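Tyrosine--tRNA ligase, mitochondrial (Coccidioides posadasii, PDB 5IJX) probably charges mitochondrial tRNA(Tyr) with L-tyrosine at the expense of ATP, this chain carrying the class I catalytic core of a longer synthetase. Local coordinates at residues Asn168-Thr171 and Trp172-Gln176; Phe225-Leu228 and Phe229-Val233. All coordinates share one frame; numbering follows the deposited sequence.

Interaction 1. Residues Asn168-Thr171 and Trp172-Gln176; sequences NNNT and WWNKQ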
ATOM      1  N   ASN A 168      -2.153 -19.059   5.245  1.00 67.97           N
ATOM      2  CA  ASN A 168      -2.770 -17.849   5.777  1.00 52.13           C
ATOM      3  C   ASN A 168      -2.036 -16.671   5.163  1.00 58.47           C
ATOM      4  O   ASN A 168      -0.807 -16.585   5.267  1.00 65.70           O
ATOM      5  CB  ASN A 168      -2.696 -17.812   7.307  1.00 59.81           C
ATOM      6  CG  ASN A 168      -3.413 -16.613   7.899  1.00 59.06           C
ATOM      7  OD1 ASN A 168      -3.426 -15.528   7.318  1.00 70.70           O
ATOM      8  ND2 ASN A 168      -4.017 -16.807   9.063  1.00 61.08           N
ATOM      9  N   ASN A 169      -2.778 -15.767   4.518  1.00 60.88           N
ATOM     10  CA  ASN A 169      -2.124 -14.769   3.681  1.00 60.81           C
ATOM     11  C   ASN A 169      -1.236 -13.831   4.485  1.00 63.15           C
ATOM     12  O   ASN A 169      -0.273 -13.286   3.931  1.00 76.53           O
ATOM     13  CB  ASN A 169      -3.156 -13.971   2.876  1.00 44.37           C
ATOM     14  CG  ASN A 169      -4.149 -13.243   3.747  1.00 52.30           C
ATOM     15  OD1 ASN A 169      -3.986 -13.149   4.964  1.00 58.10           O
ATOM     16  ND2 ASN A 169      -5.195 -12.713   3.122  1.00 57.52           N
ATOM     17  N   ASN A 170      -1.506 -13.645   5.776  1.00 56.61           N
ATOM     18  CA  ASN A 170      -0.586 -12.813   6.541  1.00 73.36           C
ATOM     19  C   ASN A 170       0.764 -13.485   6.749  1.00 58.47           C
ATOM     20  O   ASN A 170       1.658 -12.866   7.335  1.00 60.43           O
ATOM     21  CB  ASN A 170      -1.202 -12.406   7.884  1.00 85.69           C
ATOM     22  CG  ASN A 170      -1.549 -13.581   8.764  1.00104.47           C
ATOM     23  OD1 ASN A 170      -0.931 -14.642   8.694  1.00121.90           O
ATOM     24  ND2 ASN A 170      -2.550 -13.390   9.612  1.00108.18           N
ATOM     25  N   THR A 171       0.939 -14.721   6.280  1.00 61.42           N
ATOM     26  CA  THR A 171       2.282 -15.272   6.150  1.00 61.47           C
ATOM     27  C   THR A 171       3.174 -14.341   5.342  1.00 62.27           C
ATOM     28  O   THR A 171       4.385 -14.276   5.586  1.00 68.57           O
ATOM     29  CB  THR A 171       2.228 -16.655   5.492  1.00 62.07           C
ATOM     30  OG1 THR A 171       1.553 -17.576   6.359  1.00 64.58           O
ATOM     31  CG2 THR A 171       3.629 -17.177   5.199  1.00 50.16           C
ATOM     32  N   TRP A 172       2.602 -13.616   4.373  1.00 50.07           N
ATOM     33  CA  TRP A 172       3.370 -12.663   3.587  1.00 58.65           C
ATOM     34  C   TRP A 172       2.975 -11.210   3.809  1.00 57.65           C
ATOM     35  O   TRP A 172       3.785 -10.324   3.521  1.00 58.76           O
ATOM     36  CB  TRP A 172       3.268 -12.987   2.085  1.00 56.00           C
ATOM     37  CG  TRP A 172       1.877 -13.160   1.536  1.00 58.57           C
ATOM     38  CD1 TRP A 172       1.046 -12.181   1.073  1.00 64.91           C
ATOM     39  CD2 TRP A 172       1.173 -14.397   1.357  1.00 57.61           C
ATOM     40  NE1 TRP A 172      -0.134 -12.730   0.628  1.00 52.54           N
ATOM     41  CE2 TRP A 172      -0.081 -14.088   0.792  1.00 42.47           C
ATOM     42  CE3 TRP A 172       1.480 -15.735   1.626  1.00 63.82           C
ATOM     43  CZ2 TRP A 172      -1.026 -15.065   0.491  1.00 50.37           C
ATOM     44  CZ3 TRP A 172       0.541 -16.704   1.328  1.00 47.41           C
ATOM     45  CH2 TRP A 172      -0.698 -16.364   0.767  1.00 52.62           C
ATOM     46  N   TRP A 173       1.774 -10.933   4.318  1.00 58.06           N
ATOM     47  CA  TRP A 173       1.414  -9.549   4.608  1.00 54.91           C
ATOM     48  C   TRP A 173       2.066  -9.034   5.884  1.00 62.42           C
ATOM     49  O   TRP A 173       2.150  -7.815   6.070  1.00 62.16           O
ATOM     50  CB  TRP A 173      -0.103  -9.393   4.711  1.00 54.06           C
ATOM     51  CG  TRP A 173      -0.800  -9.503   3.393  1.00 56.43           C
ATOM     52  CD1 TRP A 173      -1.712 -10.445   3.023  1.00 59.81           C
ATOM     53  CD2 TRP A 173      -0.630  -8.641   2.262  1.00 55.40           C
ATOM     54  NE1 TRP A 173      -2.125 -10.222   1.731  1.00 62.29           N
ATOM     55  CE2 TRP A 173      -1.474  -9.118   1.243  1.00 57.60           C
ATOM     56  CE3 TRP A 173       0.154  -7.509   2.015  1.00 53.17           C
ATOM     57  CZ2 TRP A 173      -1.561  -8.505  -0.003  1.00 55.34           C
ATOM     58  CZ3 TRP A 173       0.068  -6.903   0.778  1.00 55.63           C
ATOM     59  CH2 TRP A 173      -0.783  -7.402  -0.216  1.00 49.33           C
ATOM     60  N   ASN A 174       2.527  -9.927   6.761  1.00 66.81           N
ATOM     61  CA  ASN A 174       3.293  -9.496   7.923  1.00 64.71           C
ATOM     62  C   ASN A 174       4.540  -8.715   7.532  1.00 73.76           C
ATOM     63  O   ASN A 174       5.040  -7.924   8.340  1.00 78.84           O
ATOM     64  CB  ASN A 174       3.693 -10.709   8.763  1.00 64.84           C
ATOM     65  CG  ASN A 174       2.563 -11.215   9.636  1.00 78.16           C
ATOM     66  OD1 ASN A 174       1.451 -10.687   9.604  1.00 77.58           O
ATOM     67  ND2 ASN A 174       2.841 -12.250  10.421  1.00 94.13           N
ATOM     68  N   LYS A 175       5.050  -8.916   6.315  1.00 69.96           N
ATOM     69  CA  LYS A 175       6.304  -8.301   5.896  1.00 69.50           C
ATOM     70  C   LYS A 175       6.279  -7.715   4.492  1.00 68.52           C
ATOM     71  O   LYS A 175       7.233  -7.021   4.129  1.00 78.92           O
ATOM     72  CB  LYS A 175       7.445  -9.328   5.976  1.00 76.69           C
ATOM     73  CG  LYS A 175       7.728  -9.840   7.381  1.00 81.00           C
ATOM     74  N   GLN A 176       5.243  -7.959   3.691  1.00 55.23           N
ATOM     75  CA  GLN A 176       5.229  -7.477   2.316  1.00 52.21           C
ATOM     76  C   GLN A 176       5.364  -5.961   2.286  1.00 61.22           C
ATOM     77  O   GLN A 176       4.554  -5.244   2.883  1.00 65.07           O
ATOM     78  CB  GLN A 176       3.942  -7.912   1.617  1.00 45.67           C
ATOM     79  CG  GLN A 176       3.811  -7.396   0.189  1.00 60.11           C
ATOM     80  CD  GLN A 176       4.962  -7.836  -0.698  1.00 62.82           C
ATOM     81  OE1 GLN A 176       5.115  -9.019  -0.993  1.00 69.78           O
ATOM     82  NE2 GLN A 176       5.781  -6.879  -1.122  1.00 51.70           N
TER
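Asn169 O and Trp172 N, 2.9 Å apart, form one of the backbone hydrogen bonds that turn the chain into the short helix 170-173. The same oxygen also takes Trp173 N, at 3.1 Å; that donor lies in the carbonyl plane on a lone pair, whereas Trp172 N stands well above the plane. Another bond runs from Asn174 N to Asn170 O. Upstream, Asn168 OD1 accepts from Asn170 N at 3.1 Å, a capping bond at the start of the turn.

Contact over a ring face centres on the Trp172 indole. With chi1 at 51°, the indole is flanked by its own N and C and turns back against Asn169: CA of Asn169 sits 3.6 Å from the six-membered ring centroid, a CH-pi contact, Asn169 O lies over the same face toward the rim, and Asn169 CB comes to 3.4 Å from Trp172 CZ2.

The turn follows strand 164-168, within this chain the outermost strand at one end of the mixed sheet of this class I core, and brings the side chain of Asn169 to about 4 Å, nearest atoms, from the bound tyrosine.

Amide and indole also meet between Asn169 and Trp173, with planes 86° apart and Asn169 CG at the indole edge. Polar ends look outside the turn: Asn169 OD1 accepts from Ser107 N, Asn169 ND2 reaches Asp224 and Thr108, and both indole NE1 atoms donate to Asp224 OD1. Asn174 OD1 is hydrogen-bonded to Lys179 NZ of the second subunit.

Interaction 2. Residues Phe225-Leu228 and Phe229-Val233; sequences FWYL and FQRKV
Arg231 lays its guanidinium flat on the Tyr227 ring just where helix 217-229 ends in a Schellman motif. The evidence for that motif is the positive phi of Lys232 (77°), together with the bonds from Val233 N to Leu228 O and from Lys232 N to Phe229 O. Leu228 O also accepts from Arg231 N, the two donors arriving from opposite faces of its carbonyl plane.

Followed outward, the Arg231 side chain runs back along the last turn. CB lies 3.7 Å from Leu228 O, and CG passes Tyr227 O at a similar separation. From CG to NE the chain is extended, which carries CD to Tyr227 CE2 and NE to the phenol end of the ring, near CZ and OH. CZ of Arg231 then stands 3.6 Å from the ring centroid, with the two planes only 8° apart, a cation-pi stack. NH2 lies against Tyr227 CE1, while NH1 sits over the ring centre and donates to Tyr227 O at 2.9 Å. That oxygen lies close to the guanidinium plane, so a bond at the edge and a stack on the face both restrict the group's rotation.

On another flank, Gln230 CG covers the six-membered ring of Trp226 in a CH-pi contact, and Trp226 meets Phe229 rim to rim. Helix 243-259 packs against both of these aromatics through Ile253. On the way to strand 233-239, Val233 CB rests 3.8 Å from Leu228 CB.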
ATOM      1  N   PHE A 225      -3.316 -13.577  -5.057  1.00 47.02           N
ATOM      2  CA  PHE A 225      -3.343 -14.357  -6.291  1.00 42.72           C
ATOM      3  C   PHE A 225      -1.987 -14.350  -6.988  1.00 49.00           C
ATOM      4  O   PHE A 225      -1.550 -15.376  -7.510  1.00 58.92           O
ATOM      5  CB  PHE A 225      -4.421 -13.814  -7.228  1.00 49.62           C
ATOM      6  CG  PHE A 225      -4.832 -14.772  -8.319  1.00 53.31           C
ATOM      7  CD1 PHE A 225      -4.205 -16.000  -8.477  1.00 54.83           C
ATOM      8  CD2 PHE A 225      -5.852 -14.436  -9.195  1.00 59.56           C
ATOM      9  CE1 PHE A 225      -4.589 -16.869  -9.480  1.00 55.94           C
ATOM     10  CE2 PHE A 225      -6.242 -15.302 -10.198  1.00 59.97           C
ATOM     11  CZ  PHE A 225      -5.609 -16.521 -10.340  1.00 59.08           C
ATOM     12  N   TRP A 226      -1.318 -13.198  -7.029  1.00 56.46           N
ATOM     13  CA  TRP A 226      -0.013 -13.116  -7.680  1.00 49.88           C
ATOM     14  C   TRP A 226       1.028 -13.923  -6.916  1.00 51.28           C
ATOM     15  O   TRP A 226       1.810 -14.678  -7.513  1.00 61.74           O
ATOM     16  CB  TRP A 226       0.390 -11.645  -7.793  1.00 46.25           C
ATOM     17  CG  TRP A 226       1.815 -11.376  -8.158  1.00 61.31           C
ATOM     18  CD1 TRP A 226       2.736 -10.705  -7.407  1.00 67.13           C
ATOM     19  CD2 TRP A 226       2.479 -11.745  -9.370  1.00 60.24           C
ATOM     20  NE1 TRP A 226       3.934 -10.638  -8.074  1.00 65.11           N
ATOM     21  CE2 TRP A 226       3.804 -11.271  -9.282  1.00 67.06           C
ATOM     22  CE3 TRP A 226       2.085 -12.435 -10.520  1.00 52.62           C
ATOM     23  CZ2 TRP A 226       4.735 -11.465 -10.300  1.00 69.65           C
ATOM     24  CZ3 TRP A 226       3.011 -12.628 -11.527  1.00 64.03           C
ATOM     25  CH2 TRP A 226       4.320 -12.143 -11.412  1.00 63.27           C
ATOM     26  N   TYR A 227       1.030 -13.793  -5.590  1.00 53.45           N
ATOM     27  CA  TYR A 227       1.948 -14.551  -4.750  1.00 52.98           C
ATOM     28  C   TYR A 227       1.815 -16.044  -5.009  1.00 52.94           C
ATOM     29  O   TYR A 227       2.814 -16.742  -5.215  1.00 56.30           O
ATOM     30  CB  TYR A 227       1.678 -14.224  -3.280  1.00 52.74           C
ATOM     31  CG  TYR A 227       2.537 -14.983  -2.295  1.00 55.88           C
ATOM     32  CD1 TYR A 227       3.706 -14.429  -1.790  1.00 64.55           C
ATOM     33  CD2 TYR A 227       2.172 -16.251  -1.857  1.00 59.12           C
ATOM     34  CE1 TYR A 227       4.492 -15.120  -0.883  1.00 63.88           C
ATOM     35  CE2 TYR A 227       2.953 -16.950  -0.956  1.00 65.72           C
ATOM     36  CZ  TYR A 227       4.109 -16.380  -0.468  1.00 72.30           C
ATOM     37  OH  TYR A 227       4.883 -17.079   0.432  1.00 74.40           O
ATOM     38  N   LEU A 228       0.580 -16.555  -5.007  1.00 64.28           N
ATOM     39  CA  LEU A 228       0.372 -17.970  -5.297  1.00 62.66           C
ATOM     40  C   LEU A 228       0.628 -18.295  -6.762  1.00 65.43           C
ATOM     41  O   LEU A 228       0.960 -19.440  -7.087  1.00 58.76           O
ATOM     42  CB  LEU A 228      -1.047 -18.377  -4.907  1.00 57.63           C
ATOM     43  CG  LEU A 228      -1.368 -18.209  -3.422  1.00 54.83           C
ATOM     44  CD1 LEU A 228      -2.841 -18.476  -3.159  1.00 54.09           C
ATOM     45  CD2 LEU A 228      -0.493 -19.131  -2.582  1.00 60.63           C
ATOM     46  N   PHE A 229       0.487 -17.308  -7.646  1.00 64.56           N
ATOM     47  CA  PHE A 229       0.751 -17.515  -9.065  1.00 52.32           C
ATOM     48  C   PHE A 229       2.218 -17.827  -9.301  1.00 61.91           C
ATOM     49  O   PHE A 229       2.550 -18.745 -10.059  1.00 64.96           O
ATOM     50  CB  PHE A 229       0.322 -16.277  -9.854  1.00 52.40           C
ATOM     51  CG  PHE A 229       0.506 -16.401 -11.344  1.00 56.40           C
ATOM     52  CD1 PHE A 229      -0.483 -16.966 -12.133  1.00 63.00           C
ATOM     53  CD2 PHE A 229       1.656 -15.931 -11.958  1.00 58.85           C
ATOM     54  CE1 PHE A 229      -0.319 -17.073 -13.505  1.00 64.70           C
ATOM     55  CE2 PHE A 229       1.824 -16.034 -13.327  1.00 60.80           C
ATOM     56  CZ  PHE A 229       0.834 -16.605 -14.101  1.00 57.65           C
ATOM     57  N   GLN A 230       3.112 -17.086  -8.645  1.00 70.36           N
ATOM     58  CA  GLN A 230       4.530 -17.407  -8.744  1.00 66.32           C
ATOM     59  C   GLN A 230       4.836 -18.810  -8.236  1.00 65.59           C
ATOM     60  O   GLN A 230       5.910 -19.343  -8.536  1.00 76.18           O
ATOM     61  CB  GLN A 230       5.350 -16.380  -7.969  1.00 61.29           C
ATOM     62  CG  GLN A 230       5.155 -14.960  -8.456  1.00 59.03           C
ATOM     63  CD  GLN A 230       5.895 -13.953  -7.610  1.00 61.52           C
ATOM     64  OE1 GLN A 230       5.345 -12.918  -7.235  1.00 79.17           O
ATOM     65  NE2 GLN A 230       7.153 -14.248  -7.304  1.00 69.91           N
ATOM     66  N   ARG A 231       3.921 -19.420  -7.486  1.00 63.38           N
ATOM     67  CA  ARG A 231       4.137 -20.726  -6.874  1.00 70.75           C
ATOM     68  C   ARG A 231       3.200 -21.784  -7.456  1.00 76.74           C
ATOM     69  O   ARG A 231       2.672 -22.638  -6.740  1.00 66.07           O
ATOM     70  CB  ARG A 231       3.982 -20.627  -5.359  1.00 69.20           C
ATOM     71  CG  ARG A 231       5.031 -19.718  -4.734  1.00 71.91           C
ATOM     72  CD  ARG A 231       4.713 -19.335  -3.303  1.00 64.18           C
ATOM     73  NE  ARG A 231       5.811 -18.573  -2.709  1.00 69.00           N
ATOM     74  CZ  ARG A 231       6.081 -17.301  -2.990  1.00 66.33           C
ATOM     75  NH1 ARG A 231       5.338 -16.630  -3.860  1.00 65.74           N
ATOM     76  NH2 ARG A 231       7.102 -16.696  -2.401  1.00 70.73           N
ATOM     77  N   LYS A 232       2.986 -21.726  -8.771  1.00 74.50           N
ATOM     78  CA  LYS A 232       2.348 -22.771  -9.575  1.00 71.69           C
ATOM     79  C   LYS A 232       0.829 -22.817  -9.439  1.00 72.88           C
ATOM     80  O   LYS A 232       0.213 -23.772  -9.943  1.00 76.76           O
ATOM     81  CB  LYS A 232       2.914 -24.154  -9.239  1.00 78.01           C
ATOM     82  CG  LYS A 232       4.440 -24.226  -9.251  1.00 82.23           C
ATOM     83  CD  LYS A 232       5.018 -23.887 -10.619  1.00 85.89           C
ATOM     84  CE  LYS A 232       6.536 -23.969 -10.612  1.00 93.19           C
ATOM     85  NZ  LYS A 232       7.112 -23.860 -11.982  1.00 93.83           N
ATOM     86  N   VAL A 233       0.202 -21.835  -8.799  1.00 68.73           N
ATOM     87  CA  VAL A 233      -1.251 -21.784  -8.662  1.00 66.64           C
ATOM     88  C   VAL A 233      -1.794 -20.823  -9.712  1.00 66.40           C
ATOM     89  O   VAL A 233      -1.514 -19.620  -9.664  1.00 59.78           O
ATOM     90  CB  VAL A 233      -1.669 -21.353  -7.248  1.00 67.76           C
ATOM     91  CG1 VAL A 233      -3.184 -21.206  -7.157  1.00 65.79           C
ATOM     92  CG2 VAL A 233      -1.162 -22.357  -6.216  1.00 74.53           C
TER

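In the fold
From the N terminus, strand 164-168 leads into interaction 1, a local turn at residues 168-176 that is complete before the chain passes through the helices beyond it. Helix 217-229 then leads into interaction 2 at residues 225-233, which closes the turn into strand 233-239. The two contacts follow in series, neither nesting nor crossing, with centres about 14 Å apart. They nevertheless touch: the Trp172 and Tyr227 rings stack, with Trp172 CE3 3.2 Å from Tyr227 CE2. This joins the turn after strand 164-168 to the end of helix 217-229, whose Asp224 belongs to the tyrosine pocket.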